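Local coordinates for ornithine cyclodeaminase (Methanococcus maripaludis S2, PDB 3C2Q), which catalyses the NAD(+)-dependent conversion of ornithine to proline with release of ammonia, at residues I68-K73 and A263-R268. Residues are numbered along the deposited sequence; the frame is centred on the assembly and turned at random.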
# COMPACT_ATOMS: atom_id res chain seq x y z
N ILE B 68 14.80 -4.03 -30.59
CA ILE B 68 14.23 -3.79 -31.90
C ILE B 68 14.77 -2.51 -32.55
O ILE B 68 15.01 -2.51 -33.75
CB ILE B 68 12.67 -3.86 -31.87
CG1 ILE B 68 12.09 -3.74 -33.29
CG2 ILE B 68 12.08 -2.76 -30.95
CD1 ILE B 68 10.56 -3.94 -33.39
N ARG B 69 15.02 -1.45 -31.79
CA ARG B 69 15.52 -0.24 -32.40
C ARG B 69 16.99 -0.33 -32.87
O ARG B 69 17.47 0.56 -33.58
CB ARG B 69 15.32 0.97 -31.48
CG ARG B 69 16.38 1.12 -30.46
CD ARG B 69 16.13 2.32 -29.57
NE ARG B 69 16.34 1.82 -28.23
CZ ARG B 69 17.50 1.80 -27.62
NH1 ARG B 69 18.57 2.37 -28.19
NH2 ARG B 69 17.59 1.26 -26.41
N LYS B 70 17.71 -1.37 -32.47
CA LYS B 70 19.06 -1.57 -32.99
C LYS B 70 19.14 -2.60 -34.12
O LYS B 70 20.21 -2.81 -34.68
CB LYS B 70 20.04 -1.93 -31.88
CG LYS B 70 20.39 -0.73 -30.97
CD LYS B 70 21.40 -1.15 -29.94
CE LYS B 70 21.55 -0.12 -28.83
NZ LYS B 70 22.09 1.16 -29.33
N VAL B 71 18.01 -3.23 -34.46
CA VAL B 71 17.99 -4.17 -35.60
C VAL B 71 18.13 -3.42 -36.94
O VAL B 71 17.42 -2.44 -37.19
CB VAL B 71 16.74 -5.08 -35.58
CG1 VAL B 71 16.68 -6.01 -36.84
CG2 VAL B 71 16.73 -5.93 -34.31
N LYS B 72 19.08 -3.87 -37.77
CA LYS B 72 19.38 -3.22 -39.07
C LYS B 72 18.84 -4.01 -40.25
O LYS B 72 18.74 -5.23 -40.18
CB LYS B 72 20.89 -3.02 -39.24
CG LYS B 72 21.56 -2.15 -38.18
CD LYS B 72 20.89 -0.76 -38.10
CE LYS B 72 21.42 0.05 -36.91
NZ LYS B 72 20.48 1.18 -36.57
N LYS B 73 18.47 -3.31 -41.32
CA LYS B 73 18.03 -3.97 -42.55
C LYS B 73 19.04 -5.07 -42.87
O LYS B 73 20.25 -4.83 -42.80
CB LYS B 73 17.96 -2.95 -43.71
CG LYS B 73 17.63 -3.61 -45.04
CD LYS B 73 17.30 -2.65 -46.15
CE LYS B 73 16.72 -3.49 -47.30
NZ LYS B 73 16.64 -2.79 -48.60
N ALA B 263 20.81 6.47 -22.05
CA ALA B 263 20.92 6.05 -20.64
C ALA B 263 20.64 4.57 -20.52
O ALA B 263 21.42 3.83 -19.90
CB ALA B 263 19.95 6.87 -19.75
N GLN B 264 19.57 4.11 -21.17
CA GLN B 264 19.21 2.70 -21.13
C GLN B 264 20.35 1.77 -21.60
O GLN B 264 20.66 0.77 -20.94
CB GLN B 264 17.95 2.42 -21.95
CG GLN B 264 17.41 0.99 -21.74
CD GLN B 264 16.27 0.64 -22.68
OE1 GLN B 264 16.49 0.02 -23.72
NE2 GLN B 264 15.05 1.02 -22.31
N ASP B 265 20.95 2.11 -22.75
CA ASP B 265 22.05 1.31 -23.32
C ASP B 265 23.25 1.23 -22.39
O ASP B 265 23.82 0.16 -22.21
CB ASP B 265 22.47 1.89 -24.70
CG ASP B 265 21.38 1.71 -25.75
OD1 ASP B 265 20.46 0.88 -25.55
OD2 ASP B 265 21.42 2.44 -26.77
N LYS B 266 23.60 2.36 -21.77
CA LYS B 266 24.68 2.40 -20.78
C LYS B 266 24.36 1.58 -19.53
O LYS B 266 25.22 0.88 -19.00
CB LYS B 266 25.01 3.85 -20.41
CG LYS B 266 26.36 3.97 -19.67
CD LYS B 266 26.94 5.37 -19.80
CE LYS B 266 28.41 5.42 -19.33
NZ LYS B 266 28.76 6.86 -19.08
N MSE B 267 23.11 1.65 -19.06
CA MSE B 267 22.67 0.82 -17.93
C MSE B 267 22.77 -0.66 -18.24
O MSE B 267 23.20 -1.46 -17.39
CB MSE B 267 21.21 1.17 -17.58
CG MSE B 267 21.09 2.54 -16.94
SE MSE B 267 19.18 3.10 -16.80
CE MSE B 267 18.60 1.70 -15.53
N ARG B 268 22.39 -1.04 -19.46
CA ARG B 268 22.44 -2.45 -19.82
C ARG B 268 23.85 -3.02 -19.74
O ARG B 268 24.07 -4.06 -19.13
CB ARG B 268 21.84 -2.68 -21.21
CG ARG B 268 21.84 -4.15 -21.61
CD ARG B 268 21.13 -4.39 -22.94
NE ARG B 268 21.11 -5.82 -23.31
CZ ARG B 268 20.86 -6.25 -24.55
NH1 ARG B 268 20.63 -5.39 -25.53
NH2 ARG B 268 20.85 -7.55 -24.80
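Arg69 and Lys70 reach from the loop between strands 62-66 and 76-79 to Asp265 on helix 260-271, forming a salt-bridge network that joins the N-terminal mixed-sheet region to the Rossmann-fold region, which probably carries the NAD(+) site. The nearest CA atoms, those of Lys70 and Asp265, are 10.5 Å apart, and these two segments touch through side-chain ends. The guanidinium meets the carboxylate end-on, their planes only 21° apart, and each terminal nitrogen takes one oxygen. Arg69 NH1 lies 3.2 Å from Asp265 OD2, in a nearly straight bond to the syn lone pair. Arg69 NH2 is 3.0 Å from Asp265 OD1, also on the syn side but tilted out of the carboxylate plane. A bend at chi3 (133°) turns the outer part of the arginine so that this end faces the acid. Gln264 meets Arg69 NH2 from its other side, toward NE, with its amide plane steeply turned against the guanidinium, and its OE1 accepts a weak bond. The amide nitrogen of Gln264 is held by the backbone carbonyls of Ile247 and Asp249 of the second subunit, so this corner also borders a subunit interface. An asparagine in place of Asp265 would probably leave the two cationic side chains without their shared countercharge and weaken the link between the two regions. Lys70, extended until its chain bends at chi4 (-65°), brings its amine to the acid by a different route: NZ sits above the carboxylate plane, 2.9 Å from Asp265 OD2, the oxygen that also accepts from Arg69 NH1.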